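Local coordinates for pyridoxamine 5-phosphate-dependent dehydrase (Escherichia coli, PDB 3B8X), which removes the C3'-hydroxyl of GDP-4-keto-6-deoxy-D-mannose by a combined transamination-deoxygenation reaction on the pathway to the O-antigen sugar L-colitose, at residues B[137-143]-B[295-301]; B[289-295]-B[307-311]. The protein carries 1 engineered substitution. Residues are numbered along the deposited sequence.

Overall arrangement
Both interactions involve the chain from 289 to 311, a short hairpin with a long connection between its strands, and they share Gln295, which lies just past the last directly bonded pair. Interaction 2 is the hairpin proper: backbone hydrogen bonds in register, Leu292 and Ile310 on one face, with Leu292 over the Phe308 ring, and a partly exposed edge with Asp293 and Lys311. Interaction 1, more deeply buried, joins the connection after strand 292-293 to the loop that leads from strand 129-135 of the large mixed sheet to helix 144-151; there, side-chain amides bonding to backbone groups replace strand pairing. The centres lie about 16 Å apart, and the two contacts touch where Leu138 CD2 packs 3.7 Å from Ser307 CB.

Interaction 1. Residues B[137-143]-B[295-301]; sequences LLGNPNN and QQETGES
Two irregular loops meet here, nearest at Asn140 and Ser301 (CA-CA 4.6 Å). Leu138 (phi/psi 57°/22°) and Gly139 (113°/-20°) form a type I' beta turn closed by Asn140 N donating to Leu137 O at 2.8 Å; their backbones also bond to those of Phe304 and Ser302. A CB on Gly139 would jam against the preceding carbonyl. The buried Asn140 side chain (chi1 -146°) bonds to the backbone of 295-301 through both atoms of its amide: OD1 accepts from Thr298 N at 2.8 Å, and ND2 donates to Gln296 O at 2.9 Å and also to Thr113 O. Asn140 O accepts from Asn115 ND2. Extended Gln295 (chi1 and chi2 t) gives NE2 to Leu137 O at 3.1 Å and to Thr113 O. These amides stitch the loop after strand 129-135 to the connection of the 292-293/305-310 hairpin. One water donates to Pro141 O (2.8 Å) and Thr298 OG1 (2.6 Å). Glu297 OE2 takes Ser301 N at 2.8 Å and forms a salt bridge with Arg276; Ser301 OG bonds to Trp303 N. Asn143 OD1 caps Glu146 N at the start of helix 144-151, Thr298 touches Phe170 of strand 169-170, and Leu138 reaches Ser307 of strand 305-310.

Interaction 2. Residues B[289-295]-B[307-311]; sequences HPYLDVQ and SFIIK
Leu292 (chi1 m, chi2 t) lays CD1 over one face of the Phe308 ring in a CH-pi contact, 4.1 Å from the ring centroid and 22° off its normal. On the same face of the sheet, Leu292 CD2 meets Ile310 CG1 at 4.0 Å; Val294 CG1 comes within 4.1 Å of Phe308 CE2. Leu321 of helix 318-328 packs on Leu292 and Ile310, and Phe282 and Phe286 of helix 255-286 meet the Phe308 ring. The backbones form a beta hairpin at the edge of the four-stranded antiparallel sheet, with 292-293 outermost in this chain; by family this is the small sheet of a PLP-dependent, aspartate aminotransferase-type fold. Leu292 and Ile310 are a non-hydrogen-bonded pair (CA-CA 4.6 Å), Asp293 and Ile309 a hydrogen-bonded pair (5.0 Å): Asp293 N donates to Ile309 O at 2.6 Å, Ile309 N to Asp293 O at 3.0 Å. A further backbone bond, Lys311 N to Tyr291 O (3.0 Å), lies just past the paired residues. Beyond Val294 waters bridge the parting strands: one links Gln295 N (2.8 Å) to Ser307 O (2.6 Å), another Gln295 OE1 (2.8 Å) to Ser307 N (2.9 Å). At the polar edge a water donates to Asp293 OD2 (2.4 Å) and weakly to Ile310 O (3.4 Å).

Interaction 1. Residues B[137-143]-B[295-301]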
loop_
_atom_site.group_PDB
_atom_site.type_symbol
_atom_site.label_atom_id
_atom_site.label_comp_id
_atom_site.label_asym_id
_atom_site.label_seq_id
_atom_site.Cartn_x
_atom_site.Cartn_y
_atom_site.Cartn_z
ATOM N N LEU B 137 19.288 12.444 3.819
ATOM C CA LEU B 137 18.697 12.686 5.114
ATOM C C LEU B 137 18.360 14.120 5.463
ATOM O O LEU B 137 19.185 15.031 5.364
ATOM C CB LEU B 137 19.494 12.012 6.245
ATOM C CG LEU B 137 18.636 11.449 7.391
ATOM C CD1 LEU B 137 18.032 10.086 7.014
ATOM C CD2 LEU B 137 19.466 11.306 8.673
ATOM N N LEU B 138 17.132 14.274 5.922
ATOM C CA LEU B 138 16.631 15.524 6.460
ATOM C C LEU B 138 16.736 16.682 5.497
ATOM O O LEU B 138 16.789 17.842 5.921
ATOM C CB LEU B 138 17.409 15.872 7.729
ATOM C CG LEU B 138 16.552 16.005 8.975
ATOM C CD1 LEU B 138 15.677 14.769 9.143
ATOM C CD2 LEU B 138 17.458 16.261 10.184
ATOM N N GLY B 139 16.828 16.395 4.212
ATOM C CA GLY B 139 16.904 17.521 3.306
ATOM C C GLY B 139 18.286 17.567 2.638
ATOM O O GLY B 139 18.476 18.239 1.610
ATOM N N ASN B 140 19.225 16.889 3.277
ATOM C CA ASN B 140 20.597 16.937 2.809
ATOM C C ASN B 140 20.904 15.883 1.763
ATOM O O ASN B 140 20.936 14.685 2.096
ATOM C CB ASN B 140 21.513 16.709 4.009
ATOM C CG ASN B 140 22.816 17.496 3.930
ATOM O OD1 ASN B 140 22.906 18.521 3.228
ATOM N ND2 ASN B 140 23.827 17.039 4.694
ATOM N N PRO B 141 21.238 16.308 0.538
ATOM C CA PRO B 141 21.604 15.322 -0.492
ATOM C C PRO B 141 22.974 14.705 -0.197
ATOM O O PRO B 141 23.858 15.320 0.430
ATOM C CB PRO B 141 21.743 16.167 -1.770
ATOM C CG PRO B 141 22.109 17.558 -1.306
ATOM C CD PRO B 141 21.585 17.690 0.140
ATOM N N ASN B 142 23.160 13.499 -0.713
ATOM C CA ASN B 142 24.458 12.838 -0.598
ATOM C C ASN B 142 25.413 13.524 -1.551
ATOM O O ASN B 142 24.976 14.229 -2.462
ATOM C CB ASN B 142 24.319 11.388 -1.051
ATOM C CG ASN B 142 23.736 10.539 0.006
ATOM O OD1 ASN B 142 24.500 9.964 0.782
ATOM N ND2 ASN B 142 22.385 10.604 0.187
ATOM N N ASN B 143 26.712 13.289 -1.399
ATOM C CA ASN B 143 27.602 13.860 -2.378
ATOM C C ASN B 143 27.721 12.837 -3.470
ATOM O O ASN B 143 28.481 11.881 -3.358
ATOM C CB ASN B 143 28.968 14.254 -1.805
ATOM C CG ASN B 143 29.918 14.687 -2.891
ATOM O OD1 ASN B 143 29.768 14.267 -4.031
ATOM N ND2 ASN B 143 30.877 15.547 -2.565
ATOM N N GLN B 295 23.586 20.129 11.507
ATOM C CA GLN B 295 23.894 19.367 10.304
ATOM C C GLN B 295 24.796 20.176 9.347
ATOM O O GLN B 295 24.578 21.371 9.125
ATOM C CB GLN B 295 22.594 18.914 9.583
ATOM C CG GLN B 295 22.729 17.993 8.330
ATOM C CD GLN B 295 21.366 17.460 7.872
ATOM O OE1 GLN B 295 20.344 18.115 8.084
ATOM N NE2 GLN B 295 21.342 16.260 7.285
ATOM N N GLN B 296 25.822 19.499 8.836
ATOM C CA GLN B 296 26.691 20.077 7.831
ATOM C C GLN B 296 26.031 19.853 6.491
ATOM O O GLN B 296 25.833 18.692 6.086
ATOM C CB GLN B 296 28.026 19.360 7.773
ATOM C CG GLN B 296 28.863 19.830 6.589
ATOM C CD GLN B 296 30.170 19.054 6.492
ATOM O OE1 GLN B 296 30.408 18.326 5.522
ATOM N NE2 GLN B 296 30.991 19.150 7.533
ATOM N N GLU B 297 25.750 20.954 5.803
ATOM C CA GLU B 297 25.110 20.935 4.498
ATOM C C GLU B 297 25.982 20.473 3.330
ATOM O O GLU B 297 27.113 20.932 3.176
ATOM C CB GLU B 297 24.630 22.355 4.162
ATOM C CG GLU B 297 23.861 22.426 2.832
ATOM C CD GLU B 297 23.189 23.752 2.659
ATOM O OE1 GLU B 297 23.731 24.724 3.218
ATOM O OE2 GLU B 297 22.119 23.839 2.021
ATOM N N THR B 298 25.409 19.630 2.476
ATOM C CA THR B 298 26.045 19.190 1.219
ATOM C C THR B 298 25.162 19.797 0.090
ATOM O O THR B 298 23.947 19.877 0.244
ATOM C CB THR B 298 26.069 17.644 1.157
ATOM O OG1 THR B 298 26.929 17.169 2.197
ATOM C CG2 THR B 298 26.636 17.152 -0.183
ATOM N N GLY B 299 25.754 20.333 -0.986
ATOM C CA GLY B 299 24.977 20.975 -2.069
ATOM C C GLY B 299 24.009 22.032 -1.533
ATOM O O GLY B 299 24.373 22.890 -0.719
ATOM N N GLU B 300 22.769 21.984 -1.998
ATOM C CA GLU B 300 21.740 22.887 -1.497
ATOM C C GLU B 300 20.622 22.085 -0.821
ATOM O O GLU B 300 19.797 21.463 -1.481
ATOM C CB GLU B 300 21.212 23.791 -2.594
ATOM C CG GLU B 300 22.253 24.814 -2.998
ATOM C CD GLU B 300 21.693 25.910 -3.875
ATOM O OE1 GLU B 300 20.471 26.162 -3.776
ATOM O OE2 GLU B 300 22.468 26.509 -4.661
ATOM N N SER B 301 20.713 21.973 0.490
ATOM C CA SER B 301 19.751 21.189 1.247
ATOM C C SER B 301 18.353 21.803 1.223
ATOM O O SER B 301 18.190 23.017 1.084
ATOM C CB SER B 301 20.277 21.083 2.690
ATOM O OG SER B 301 19.370 20.471 3.579
HETATM O O HOH W 1 25.953 14.727 2.255
#

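Interaction 2. Residues B[289-295]-B[307-311]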
loop_
_atom_site.group_PDB
_atom_site.type_symbol
_atom_site.label_atom_id
_atom_site.label_comp_id
_atom_site.label_asym_id
_atom_site.label_seq_id
_atom_site.Cartn_x
_atom_site.Cartn_y
_atom_site.Cartn_z
ATOM N N HIS B 289 27.280 26.853 19.049
ATOM C CA HIS B 289 26.615 26.399 20.229
ATOM C C HIS B 289 27.620 25.661 21.086
ATOM O O HIS B 289 28.474 24.916 20.562
ATOM C CB HIS B 289 25.394 25.558 19.885
ATOM C CG HIS B 289 24.414 25.459 21.008
ATOM N ND1 HIS B 289 24.622 24.636 22.088
ATOM C CD2 HIS B 289 23.267 26.131 21.256
ATOM C CE1 HIS B 289 23.613 24.764 22.930
ATOM N NE2 HIS B 289 22.782 25.670 22.454
ATOM N N PRO B 290 27.559 25.916 22.394
ATOM C CA PRO B 290 28.501 25.318 23.337
ATOM C C PRO B 290 28.310 23.833 23.531
ATOM O O PRO B 290 29.221 23.174 23.992
ATOM C CB PRO B 290 28.190 26.026 24.667
ATOM C CG PRO B 290 26.739 26.390 24.539
ATOM C CD PRO B 290 26.635 26.837 23.086
ATOM N N TYR B 291 27.130 23.296 23.259
ATOM C CA TYR B 291 26.977 21.858 23.479
ATOM C C TYR B 291 26.207 21.089 22.418
ATOM O O TYR B 291 25.901 19.901 22.606
ATOM C CB TYR B 291 26.449 21.545 24.885
ATOM C CG TYR B 291 25.105 22.160 25.212
ATOM C CD1 TYR B 291 23.916 21.569 24.775
ATOM C CD2 TYR B 291 25.029 23.306 25.998
ATOM C CE1 TYR B 291 22.665 22.099 25.141
ATOM C CE2 TYR B 291 23.782 23.882 26.317
ATOM C CZ TYR B 291 22.621 23.252 25.922
ATOM O OH TYR B 291 21.420 23.828 26.243
ATOM N N LEU B 292 25.871 21.768 21.327
ATOM C CA LEU B 292 25.129 21.089 20.281
ATOM C C LEU B 292 25.718 21.299 18.903
ATOM O O LEU B 292 26.010 22.447 18.553
ATOM C CB LEU B 292 23.683 21.563 20.255
ATOM C CG LEU B 292 22.827 21.460 21.516
ATOM C CD1 LEU B 292 21.509 22.250 21.266
ATOM C CD2 LEU B 292 22.502 20.063 21.735
ATOM N N ASP B 293 25.857 20.195 18.144
ATOM C CA ASP B 293 26.309 20.305 16.749
ATOM C C ASP B 293 25.111 20.299 15.825
ATOM O O ASP B 293 24.091 19.675 16.113
ATOM C CB ASP B 293 27.212 19.120 16.369
ATOM C CG ASP B 293 28.622 19.290 16.882
ATOM O OD1 ASP B 293 29.178 20.378 16.612
ATOM O OD2 ASP B 293 29.134 18.390 17.604
ATOM N N VAL B 294 25.216 21.009 14.709
ATOM C CA VAL B 294 24.120 21.010 13.742
ATOM C C VAL B 294 24.496 20.220 12.468
ATOM O O VAL B 294 25.598 19.662 12.351
ATOM C CB VAL B 294 23.715 22.450 13.387
ATOM C CG1 VAL B 294 23.228 23.205 14.668
ATOM C CG2 VAL B 294 24.879 23.196 12.752
ATOM N N GLN B 295 23.586 20.129 11.507
ATOM C CA GLN B 295 23.894 19.367 10.304
ATOM C C GLN B 295 24.796 20.176 9.347
ATOM O O GLN B 295 24.578 21.371 9.125
ATOM C CB GLN B 295 22.594 18.914 9.583
ATOM C CG GLN B 295 22.729 17.993 8.330
ATOM C CD GLN B 295 21.366 17.460 7.872
ATOM O OE1 GLN B 295 20.344 18.115 8.084
ATOM N NE2 GLN B 295 21.342 16.260 7.285
ATOM N N SER B 307 18.361 19.352 12.891
ATOM C CA SER B 307 18.920 18.369 13.797
ATOM C C SER B 307 19.915 18.994 14.768
ATOM O O SER B 307 20.522 20.026 14.479
ATOM C CB SER B 307 19.686 17.315 12.986
ATOM O OG SER B 307 20.815 17.916 12.364
ATOM N N PHE B 308 20.071 18.311 15.902
ATOM C CA PHE B 308 21.064 18.640 16.927
ATOM C C PHE B 308 21.695 17.348 17.392
ATOM O O PHE B 308 21.048 16.296 17.397
ATOM C CB PHE B 308 20.409 19.206 18.165
ATOM C CG PHE B 308 19.864 20.565 17.978
ATOM C CD1 PHE B 308 18.519 20.787 18.163
ATOM C CD2 PHE B 308 20.689 21.614 17.601
ATOM C CE1 PHE B 308 17.984 22.036 18.013
ATOM C CE2 PHE B 308 20.146 22.881 17.416
ATOM C CZ PHE B 308 18.784 23.082 17.623
ATOM N N ILE B 309 22.974 17.437 17.744
ATOM C CA ILE B 309 23.716 16.317 18.291
ATOM C C ILE B 309 24.566 16.897 19.426
ATOM O O ILE B 309 25.294 17.885 19.263
ATOM C CB ILE B 309 24.558 15.537 17.234
ATOM C CG1 ILE B 309 23.640 14.606 16.457
ATOM C CG2 ILE B 309 25.516 14.555 17.944
ATOM C CD1 ILE B 309 24.136 14.285 15.101
ATOM N N ILE B 310 24.386 16.308 20.601
ATOM C CA ILE B 310 25.073 16.732 21.795
ATOM C C ILE B 310 26.538 16.407 21.634
ATOM O O ILE B 310 26.917 15.291 21.266
ATOM C CB ILE B 310 24.501 16.001 23.020
ATOM C CG1 ILE B 310 23.016 16.322 23.194
ATOM C CG2 ILE B 310 25.276 16.309 24.306
ATOM C CD1 ILE B 310 22.353 15.647 24.425
ATOM N N LYS B 311 27.354 17.422 21.880
ATOM C CA LYS B 311 28.802 17.313 21.807
ATOM C C LYS B 311 29.331 16.389 22.916
ATOM O O LYS B 311 28.956 16.496 24.105
ATOM C CB LYS B 311 29.419 18.700 21.973
ATOM C CG LYS B 311 29.249 19.604 20.759
ATOM C CD LYS B 311 29.708 21.028 21.050
ATOM C CE LYS B 311 30.150 21.745 19.779
ATOM N NZ LYS B 311 29.599 23.117 19.733
HETATM O O HOH W 2 22.958 17.725 13.920
HETATM O O HOH W 3 28.346 16.188 18.271
HETATM O O HOH W 4 19.056 19.654 10.096
HETATM O O HOH W 5 20.975 20.927 12.043
#